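Side-chain contacts in Ika8 (Synthetic construct, PDB 6G6O), which is a computationally designed, symmetrical eight-bladed beta-propeller of WD40-type repeats, with no natural function assigned: residues T116-D121 with G125-D130; V159-I162 with E167-S170; V237-I242 with E247-E252; I267-A272 with I277-I282. All coordinates share one frame; numbering follows the deposited sequence.

Contact 1: residues T116-D121 with G125-D130; sequences TIKVWD and GQLLRD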
# COMPACT_ATOMS: atom_id res chain seq x y z
N THR A 116 8.47 -13.01 -9.06
CA THR A 116 8.80 -12.33 -10.30
C THR A 116 8.41 -10.86 -10.25
O THR A 116 7.39 -10.49 -9.65
CB THR A 116 8.11 -13.01 -11.48
OG1 THR A 116 6.74 -13.27 -11.15
CG2 THR A 116 8.80 -14.32 -11.82
N ILE A 117 9.22 -10.01 -10.87
CA ILE A 117 8.97 -8.58 -10.97
C ILE A 117 9.05 -8.20 -12.44
O ILE A 117 10.05 -8.48 -13.11
CB ILE A 117 9.98 -7.76 -10.15
CG1 ILE A 117 10.02 -8.25 -8.70
CG2 ILE A 117 9.62 -6.29 -10.20
CD1 ILE A 117 11.16 -7.67 -7.91
N LYS A 118 8.00 -7.57 -12.95
CA LYS A 118 7.94 -7.16 -14.34
C LYS A 118 7.73 -5.66 -14.43
O LYS A 118 7.11 -5.05 -13.55
CB LYS A 118 6.82 -7.89 -15.09
CG LYS A 118 7.08 -9.38 -15.30
CD LYS A 118 6.09 -9.98 -16.27
CE LYS A 118 6.27 -11.48 -16.41
NZ LYS A 118 5.34 -12.05 -17.42
N VAL A 119 8.26 -5.07 -15.49
CA VAL A 119 8.22 -3.63 -15.72
C VAL A 119 7.54 -3.40 -17.07
O VAL A 119 8.02 -3.89 -18.10
CB VAL A 119 9.62 -3.00 -15.69
CG1 VAL A 119 9.57 -1.58 -16.22
CG2 VAL A 119 10.18 -3.03 -14.28
N TRP A 120 6.45 -2.64 -17.06
CA TRP A 120 5.65 -2.41 -18.25
C TRP A 120 5.70 -0.95 -18.66
O TRP A 120 5.95 -0.06 -17.84
CB TRP A 120 4.19 -2.83 -18.04
CG TRP A 120 4.02 -4.16 -17.36
CD1 TRP A 120 3.95 -4.40 -16.02
CD2 TRP A 120 3.88 -5.44 -18.00
NE1 TRP A 120 3.79 -5.74 -15.78
CE2 TRP A 120 3.74 -6.40 -16.98
CE3 TRP A 120 3.87 -5.86 -19.33
CZ2 TRP A 120 3.59 -7.76 -17.25
CZ3 TRP A 120 3.72 -7.21 -19.60
CH2 TRP A 120 3.58 -8.14 -18.57
N ASP A 121 5.46 -0.71 -19.94
CA ASP A 121 5.30 0.63 -20.50
C ASP A 121 3.82 0.80 -20.82
O ASP A 121 3.31 0.15 -21.74
CB ASP A 121 6.17 0.81 -21.75
CG ASP A 121 6.08 2.21 -22.33
OD1 ASP A 121 5.41 3.08 -21.74
OD2 ASP A 121 6.69 2.44 -23.40
N GLY A 125 2.34 -1.16 -23.65
CA GLY A 125 2.11 -2.45 -23.03
C GLY A 125 3.26 -3.42 -23.14
O GLY A 125 3.17 -4.53 -22.60
N GLN A 126 4.34 -3.06 -23.83
CA GLN A 126 5.47 -3.95 -24.00
C GLN A 126 6.16 -4.19 -22.67
O GLN A 126 6.22 -3.32 -21.80
CB GLN A 126 6.47 -3.37 -25.00
CG GLN A 126 5.99 -3.38 -26.44
CD GLN A 126 7.09 -3.01 -27.42
OE1 GLN A 126 8.25 -3.38 -27.24
NE2 GLN A 126 6.72 -2.26 -28.46
N LEU A 127 6.68 -5.41 -22.51
CA LEU A 127 7.40 -5.79 -21.30
C LEU A 127 8.82 -5.24 -21.39
O LEU A 127 9.61 -5.66 -22.25
CB LEU A 127 7.40 -7.31 -21.15
CG LEU A 127 7.91 -7.90 -19.84
CD1 LEU A 127 7.51 -7.04 -18.66
CD2 LEU A 127 7.36 -9.31 -19.68
N LEU A 128 9.15 -4.30 -20.50
CA LEU A 128 10.48 -3.69 -20.53
C LEU A 128 11.51 -4.56 -19.82
O LEU A 128 12.58 -4.84 -20.37
CB LEU A 128 10.43 -2.30 -19.89
CG LEU A 128 9.51 -1.26 -20.53
CD1 LEU A 128 9.89 0.13 -20.07
CD2 LEU A 128 9.55 -1.35 -22.05
N ARG A 129 11.20 -5.00 -18.60
CA ARG A 129 12.07 -5.89 -17.85
C ARG A 129 11.24 -6.96 -17.18
O ARG A 129 10.20 -6.67 -16.58
CB ARG A 129 12.89 -5.12 -16.81
CG ARG A 129 14.27 -4.70 -17.30
CD ARG A 129 15.00 -5.84 -18.00
NE ARG A 129 15.12 -7.04 -17.17
CZ ARG A 129 14.84 -8.27 -17.59
NH1 ARG A 129 14.43 -8.47 -18.83
NH2 ARG A 129 14.98 -9.30 -16.76
N ASP A 130 11.71 -8.21 -17.27
CA ASP A 130 11.02 -9.38 -16.73
C ASP A 130 12.07 -10.24 -16.03
O ASP A 130 12.57 -11.23 -16.57
CB ASP A 130 10.30 -10.15 -17.84
CG ASP A 130 9.74 -11.48 -17.38
OD1 ASP A 130 9.48 -11.65 -16.17
OD2 ASP A 130 9.57 -12.38 -18.24

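Contact 2: residues V159-I162 with E167-S170; sequences VWYI and ELVS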
# COMPACT_ATOMS: atom_id res chain seq x y z
N VAL A 159 17.39 -3.67 -5.09
CA VAL A 159 17.30 -2.39 -5.77
C VAL A 159 17.71 -2.59 -7.22
O VAL A 159 18.85 -2.97 -7.50
CB VAL A 159 18.19 -1.32 -5.11
CG1 VAL A 159 18.07 0.00 -5.86
CG2 VAL A 159 17.82 -1.14 -3.65
N TRP A 160 16.78 -2.34 -8.15
CA TRP A 160 17.03 -2.45 -9.57
C TRP A 160 16.92 -1.08 -10.23
O TRP A 160 16.15 -0.23 -9.78
CB TRP A 160 16.04 -3.41 -10.26
CG TRP A 160 15.73 -4.66 -9.49
CD1 TRP A 160 14.89 -4.77 -8.42
CD2 TRP A 160 16.23 -5.97 -9.75
NE1 TRP A 160 14.85 -6.08 -7.99
CE2 TRP A 160 15.66 -6.83 -8.79
CE3 TRP A 160 17.11 -6.51 -10.70
CZ2 TRP A 160 15.94 -8.20 -8.76
CZ3 TRP A 160 17.38 -7.86 -10.66
CH2 TRP A 160 16.80 -8.69 -9.70
N TYR A 161 17.68 -0.88 -11.30
CA TYR A 161 17.55 0.29 -12.14
C TYR A 161 16.88 -0.12 -13.45
O TYR A 161 17.38 -1.01 -14.15
CB TYR A 161 18.91 0.94 -12.42
CG TYR A 161 18.78 2.36 -12.94
CD1 TYR A 161 18.57 3.42 -12.08
CD2 TYR A 161 18.85 2.62 -14.30
CE1 TYR A 161 18.44 4.71 -12.55
CE2 TYR A 161 18.72 3.91 -14.79
CZ TYR A 161 18.51 4.95 -13.90
OH TYR A 161 18.38 6.24 -14.37
N ILE A 162 15.75 0.51 -13.75
CA ILE A 162 14.98 0.15 -14.94
C ILE A 162 15.79 0.44 -16.19
O ILE A 162 16.47 1.47 -16.30
CB ILE A 162 13.64 0.89 -14.95
CG1 ILE A 162 12.80 0.47 -13.74
CG2 ILE A 162 12.89 0.65 -16.25
CD1 ILE A 162 11.31 0.67 -13.93
N GLU A 167 21.09 -5.01 -10.72
CA GLU A 167 20.92 -4.39 -9.41
C GLU A 167 21.98 -3.31 -9.19
O GLU A 167 23.13 -3.46 -9.60
CB GLU A 167 21.01 -5.45 -8.30
CG GLU A 167 20.02 -6.59 -8.47
CD GLU A 167 20.18 -7.67 -7.42
OE1 GLU A 167 20.84 -7.40 -6.39
OE2 GLU A 167 19.64 -8.78 -7.61
N LEU A 168 21.57 -2.23 -8.53
CA LEU A 168 22.50 -1.15 -8.21
C LEU A 168 23.37 -1.52 -7.01
O LEU A 168 24.60 -1.39 -7.07
CB LEU A 168 21.73 0.14 -7.93
CG LEU A 168 21.22 0.93 -9.14
CD1 LEU A 168 20.15 1.92 -8.72
CD2 LEU A 168 22.37 1.64 -9.85
N VAL A 169 22.75 -1.97 -5.92
CA VAL A 169 23.45 -2.39 -4.72
C VAL A 169 22.77 -3.64 -4.18
O VAL A 169 21.66 -4.00 -4.59
CB VAL A 169 23.48 -1.29 -3.63
CG1 VAL A 169 24.45 -0.19 -4.02
CG2 VAL A 169 22.08 -0.74 -3.41
N SER A 170 23.45 -4.31 -3.26
CA SER A 170 22.93 -5.51 -2.61
C SER A 170 22.77 -5.24 -1.12
O SER A 170 23.71 -4.77 -0.46
CB SER A 170 23.85 -6.71 -2.84
OG SER A 170 25.09 -6.54 -2.17
O HOH W 1 19.85 -5.69 -4.65

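Contact 3: residues V237-I242 with E247-E252; sequences VKVWYI and ELVSLE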
# COMPACT_ATOMS: atom_id res chain seq x y z
N VAL A 237 -0.39 1.31 18.22
CA VAL A 237 0.02 2.16 17.11
C VAL A 237 1.10 3.10 17.64
O VAL A 237 0.84 3.89 18.55
CB VAL A 237 -1.16 2.95 16.53
CG1 VAL A 237 -0.71 3.78 15.34
CG2 VAL A 237 -2.28 2.01 16.13
N LYS A 238 2.30 3.01 17.07
CA LYS A 238 3.44 3.76 17.58
C LYS A 238 4.03 4.65 16.50
O LYS A 238 3.95 4.34 15.30
CB LYS A 238 4.50 2.81 18.14
CG LYS A 238 4.11 2.20 19.47
CD LYS A 238 4.99 1.04 19.87
CE LYS A 238 4.56 0.49 21.22
NZ LYS A 238 5.30 -0.75 21.60
N VAL A 239 4.61 5.76 16.93
CA VAL A 239 5.24 6.74 16.06
C VAL A 239 6.65 6.99 16.59
O VAL A 239 6.81 7.42 17.73
CB VAL A 239 4.45 8.05 15.99
CG1 VAL A 239 5.32 9.17 15.47
CG2 VAL A 239 3.21 7.88 15.12
N TRP A 240 7.66 6.73 15.75
CA TRP A 240 9.03 6.86 16.20
C TRP A 240 9.91 7.31 15.04
O TRP A 240 9.53 7.23 13.88
CB TRP A 240 9.56 5.55 16.82
CG TRP A 240 9.32 4.31 16.01
CD1 TRP A 240 8.13 3.84 15.54
CD2 TRP A 240 10.31 3.36 15.60
NE1 TRP A 240 8.32 2.67 14.85
CE2 TRP A 240 9.65 2.35 14.88
CE3 TRP A 240 11.69 3.27 15.78
CZ2 TRP A 240 10.33 1.26 14.33
CZ3 TRP A 240 12.36 2.19 15.23
CH2 TRP A 240 11.68 1.20 14.52
N TYR A 241 11.10 7.79 15.39
CA TYR A 241 12.00 8.44 14.45
C TYR A 241 12.93 7.42 13.81
O TYR A 241 13.44 6.52 14.48
CB TYR A 241 12.80 9.53 15.15
CG TYR A 241 13.46 10.51 14.21
CD1 TYR A 241 12.71 11.27 13.33
CD2 TYR A 241 14.84 10.70 14.23
CE1 TYR A 241 13.30 12.18 12.47
CE2 TYR A 241 15.44 11.61 13.38
CZ TYR A 241 14.67 12.34 12.50
OH TYR A 241 15.27 13.25 11.65
N ILE A 242 13.16 7.58 12.50
CA ILE A 242 14.03 6.67 11.77
C ILE A 242 15.47 6.81 12.22
O ILE A 242 16.22 5.83 12.30
CB ILE A 242 13.88 6.91 10.25
CG1 ILE A 242 12.76 6.04 9.68
CG2 ILE A 242 15.18 6.66 9.51
CD1 ILE A 242 12.39 6.38 8.25
N GLU A 247 10.70 6.94 20.26
CA GLU A 247 9.29 7.22 20.00
C GLU A 247 9.05 8.72 20.01
O GLU A 247 9.65 9.46 20.79
CB GLU A 247 8.41 6.53 21.04
CG GLU A 247 8.34 5.02 20.86
CD GLU A 247 7.13 4.41 21.55
OE1 GLU A 247 7.31 3.77 22.61
OE2 GLU A 247 6.01 4.57 21.03
N LEU A 248 8.16 9.18 19.13
CA LEU A 248 7.90 10.60 18.96
C LEU A 248 6.60 11.06 19.60
O LEU A 248 6.45 12.26 19.85
CB LEU A 248 7.90 10.97 17.48
CG LEU A 248 9.27 10.99 16.79
CD1 LEU A 248 9.13 11.44 15.35
CD2 LEU A 248 10.24 11.88 17.54
N VAL A 249 5.66 10.15 19.85
CA VAL A 249 4.40 10.50 20.49
C VAL A 249 3.77 9.23 21.02
O VAL A 249 4.02 8.13 20.50
CB VAL A 249 3.45 11.25 19.52
CG1 VAL A 249 2.88 10.30 18.48
CG2 VAL A 249 2.34 11.96 20.28
N SER A 250 2.97 9.36 22.07
CA SER A 250 2.31 8.23 22.72
C SER A 250 0.84 8.20 22.32
O SER A 250 0.09 9.12 22.65
CB SER A 250 2.46 8.32 24.24
OG SER A 250 1.72 7.30 24.88
N LEU A 251 0.45 7.15 21.60
CA LEU A 251 -0.94 6.93 21.22
C LEU A 251 -1.45 5.67 21.89
O LEU A 251 -0.71 4.69 22.03
CB LEU A 251 -1.09 6.81 19.70
CG LEU A 251 -0.42 7.85 18.80
CD1 LEU A 251 -0.66 7.52 17.34
CD2 LEU A 251 -0.91 9.25 19.12
N GLU A 252 -2.72 5.69 22.30
CA GLU A 252 -3.29 4.53 22.98
C GLU A 252 -3.59 3.39 22.02
O GLU A 252 -3.59 2.22 22.43
CB GLU A 252 -4.55 4.93 23.74
CG GLU A 252 -5.51 5.81 22.96
CD GLU A 252 -5.21 7.30 23.11
OE1 GLU A 252 -4.20 7.76 22.54
OE2 GLU A 252 -5.98 8.00 23.80
O HOH W 2 2.34 5.16 20.60

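Contact 4: residues I267-A272 with I277-I282; sequences IVVSGA and IKVWDI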
# COMPACT_ATOMS: atom_id res chain seq x y z
N ILE A 267 -1.44 13.85 10.69
CA ILE A 267 -2.59 13.05 11.08
C ILE A 267 -2.32 11.59 10.72
O ILE A 267 -1.98 11.28 9.57
CB ILE A 267 -3.88 13.55 10.41
CG1 ILE A 267 -4.24 14.94 10.94
CG2 ILE A 267 -5.03 12.58 10.65
CD1 ILE A 267 -5.09 15.75 9.99
N VAL A 268 -2.48 10.70 11.70
CA VAL A 268 -2.38 9.26 11.50
C VAL A 268 -3.76 8.66 11.68
O VAL A 268 -4.44 8.93 12.68
CB VAL A 268 -1.37 8.63 12.48
CG1 VAL A 268 -1.52 7.11 12.49
CG2 VAL A 268 0.05 9.02 12.11
N VAL A 269 -4.18 7.84 10.71
CA VAL A 269 -5.43 7.09 10.79
C VAL A 269 -5.09 5.61 10.82
O VAL A 269 -4.29 5.13 10.00
CB VAL A 269 -6.36 7.41 9.61
CG1 VAL A 269 -7.71 6.74 9.80
CG2 VAL A 269 -6.53 8.92 9.46
N SER A 270 -5.69 4.89 11.76
CA SER A 270 -5.46 3.46 11.91
C SER A 270 -6.79 2.73 11.91
O SER A 270 -7.75 3.16 12.55
CB SER A 270 -4.70 3.15 13.20
OG SER A 270 -5.53 3.35 14.33
N GLY A 271 -6.84 1.61 11.18
CA GLY A 271 -7.97 0.71 11.22
C GLY A 271 -7.57 -0.58 11.91
O GLY A 271 -6.42 -1.01 11.83
N ALA A 272 -8.53 -1.19 12.60
CA ALA A 272 -8.28 -2.41 13.35
C ALA A 272 -9.13 -3.55 12.79
O ALA A 272 -10.02 -3.35 11.96
CB ALA A 272 -8.58 -2.22 14.84
N ILE A 277 -11.97 2.70 13.79
CA ILE A 277 -11.08 3.61 13.07
C ILE A 277 -10.82 4.81 13.96
O ILE A 277 -11.75 5.56 14.30
CB ILE A 277 -11.68 4.05 11.72
CG1 ILE A 277 -11.66 2.88 10.73
CG2 ILE A 277 -10.90 5.23 11.16
CD1 ILE A 277 -12.12 3.26 9.35
N LYS A 278 -9.56 5.00 14.34
CA LYS A 278 -9.14 6.12 15.17
C LYS A 278 -8.28 7.08 14.37
O LYS A 278 -7.60 6.68 13.42
CB LYS A 278 -8.38 5.63 16.41
CG LYS A 278 -9.18 4.68 17.29
CD LYS A 278 -8.43 4.35 18.56
CE LYS A 278 -9.20 3.36 19.42
NZ LYS A 278 -8.53 3.10 20.72
N VAL A 279 -8.32 8.35 14.76
CA VAL A 279 -7.61 9.42 14.06
C VAL A 279 -6.92 10.28 15.10
O VAL A 279 -7.57 10.84 15.98
CB VAL A 279 -8.56 10.27 13.20
CG1 VAL A 279 -7.82 11.46 12.62
CG2 VAL A 279 -9.18 9.43 12.09
N TRP A 280 -5.59 10.39 15.00
CA TRP A 280 -4.81 11.23 15.89
C TRP A 280 -4.15 12.36 15.11
O TRP A 280 -4.04 12.31 13.88
CB TRP A 280 -3.72 10.45 16.62
CG TRP A 280 -4.19 9.30 17.45
CD1 TRP A 280 -4.48 9.32 18.78
CD2 TRP A 280 -4.39 7.96 17.01
NE1 TRP A 280 -4.86 8.07 19.20
CE2 TRP A 280 -4.81 7.21 18.13
CE3 TRP A 280 -4.26 7.31 15.78
CZ2 TRP A 280 -5.11 5.85 18.05
CZ3 TRP A 280 -4.55 5.97 15.70
CH2 TRP A 280 -4.97 5.25 16.83
N ASP A 281 -3.71 13.37 15.85
CA ASP A 281 -2.77 14.36 15.35
C ASP A 281 -1.40 14.00 15.90
O ASP A 281 -1.22 13.93 17.12
CB ASP A 281 -3.19 15.78 15.75
CG ASP A 281 -2.19 16.84 15.31
OD1 ASP A 281 -1.05 16.84 15.82
OD2 ASP A 281 -2.54 17.67 14.45
N ILE A 282 -0.43 13.76 15.01
CA ILE A 282 0.87 13.26 15.42
C ILE A 282 1.63 14.26 16.28
O ILE A 282 2.57 13.87 16.99
CB ILE A 282 1.70 12.87 14.18
CG1 ILE A 282 2.68 11.75 14.52
CG2 ILE A 282 2.46 14.07 13.64
CD1 ILE A 282 3.53 11.33 13.35

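Contact 1: residues T116-D121 with G125-D130
Lys118 and Asp130 run alongside each other, and the lysine can be traced outward. Its CB meets the methyl CD1 of Leu127; CG runs beside OD1 of Asp130, 3.4 Å away. CD crosses to CD2 of Leu127 at 3.7 Å, and CE returns to Asp130 OD1 at 3.2 Å. The chain is extended beyond CG, which carries NZ to the backbone O of Gly93; Asp130 OD2 stays 4.3 Å from NZ, too far for a salt bridge but near enough for a probable weak electrostatic attraction. The two strands form the outer hairpin of a four-stranded WD40 propeller blade. A classic beta bulge interrupts it: Leu128 and Arg129 both face Val119, whose O takes a 2.7 Å bond from Leu128 N and a weak one from Arg129 N. On the Lys118 side of the sheet, Leu127 CD1 makes a CH-pi contact over one face of the Trp120 indole, 3.8 Å from the six-ring centroid, while NE1 of that ring bonds Ser110 OG. Replacing Trp120 by valine would probably leave Leu127 CD1 without a ring to rest on and Ser110 OG without its indole partner. At the turn, Gly125 N bonds Asp121 O at the strand's end.

Contact 2: residues V159-I162 with E167-S170
In the outer hairpin of a propeller blade, Trp160 on strand 157-161 pairs with Glu167 on the last, outermost strand of the sheet. The two side chains run alongside each other in the same direction. Glu167 CG lies over the indole, 3.8 Å from the centroid of the six-membered ring and 19° off its normal, a CH-pi contact; beyond it OE2 reaches Trp160 CH2 at 3.5 Å, with the carboxylate plane turned 72° from the ring. The extended chain (chi2 176°) carries the carboxylate on past CG, bringing OE2 to CH2. The Trp160 ring also meets the ring of His131.

The backbone pairing is short. Leu168 N bonds Val159 O at 3.0 Å, tilted out of the carbonyl plane, and Glu167 CA adds a C-H...O contact to the same oxygen. One water then takes over: it accepts from Val159 N and donates to Glu167 OE1 (2.6 Å) and to Val169 O, so both its protons are used and the carboxylate is tied back to the strand edge. Leu168, at the corner of the chain, sets its CD1 against Val159 CG1 and against Tyr161 CD1, 4.0 Å from the latter, while Val159 also packs on Ile147 of the next strand inward. Here the outermost strand is only weakly bonded; four strands paired in chain order, each antiparallel to the last, make up the blade of a WD40-type beta-propeller.

Contact 3: residues V237-I242 with E247-E252
Val239 O receives Leu248 N at 2.6 Å in an almost straight bond (176° at the hydrogen), the donor lying 25° out of the carbonyl plane. Val239 CG1 meets Leu248 CB, the side chains crossing at about a right angle, and its CB meets Val249 CG1 at 3.7 Å. That methyl lies between the backbone N and carbonyl carbon of Val249 (chi1 73°), a crowded position. Leu248 CD1 turns the other way, to Tyr241 CD1.

On the opposite side of the pairing Trp240 CB rests on Glu247 CA, 3.6 Å away, but the indole swings clear of residues 247-252. It stands edge-to-face with His214, and NE1 makes a weak bond to Ser230 OG. Glu247 reaches back along the hairpin, so that OE2 touches Lys238 CG at 3.4 Å; Lys238 NZ and Glu247 OE1 remain 5.0 Å apart.

Farther along, the two segments diverge, and a water spans the gap, accepting from Leu251 N (2.9 Å) and lying 2.8 Å from Val237 O, to which it can donate. Leu251 CD1 still reaches Val237 CG1. Ile227 of the next strand inward and Ile282 of the next blade touch Val239; Ile258 and Leu261 touch Val237. In this outer hairpin of a four-stranded propeller blade, with a single direct backbone bond, the outer strand is probably held largely by aliphatic packing and bridging water, while glutamate and lysine probably add a loose electrostatic attraction.

Contact 4: residues I267-A272 with I277-I282
Ser270 meets Trp280 at the ring's edge: OG lies near the indole plane, 3.1 Å from CZ3, and CB is in that plane. With chi2 at -94° the six-membered ring is turned toward the neighbouring strand, and CE3 comes to 3.5 Å from Val268 O. One face is overlaid near its rim by CB of Lys278. The polar ends are taken up by residues 252-254: Ser270 OG bonds His254 NE2, Lys278 NZ bonds Gly253 O, and Trp280 NE1 makes a weak bond to Glu252 OE1. Were Trp280 an alanine, a gap would probably open beside Ser270 and Lys278, and Glu252 would lose that weak partner.

On the other face of the sheet the branched residues pack methyl to methyl. Val269 and Val279 stand flank to flank, their CG2 methyls 3.8 Å apart. Flanking them, Ile267 CG2 meets Val279 CG1 at 3.6 Å and Ile277 CG2 meets Val269 CG1; Phe303 of the adjoining sheet touches Ile267 and Val269. Val268 with Trp280, and Ser270 with Lys278, each exchange two backbone bonds, so the pairing is regular. Such a fully bonded antiparallel hairpin is the central strand pair of a WD40-type propeller blade.

Overall arrangement
The four contacts fall in two pairs of neighbouring blades round the propeller ring. Contacts 1 and 2, with centres about 15 Å apart, join adjacent blades where Val119 CG1 of the first meets Ile162 CD1 of the second at 3.7 Å. Contacts 3 and 4, about 12 Å apart between centres, repeat that junction: Val239 CG1 meets Ile282 CD1 at 3.5 Å. Across the ring, contacts 1 and 3 lie on opposite sides, their centres about 38 Å apart, and contacts 2 and 4 are likewise opposed, with centres about 35 Å apart. Contacts 1, 2 and 3 are outer hairpins and contact 4 an inner strand pair.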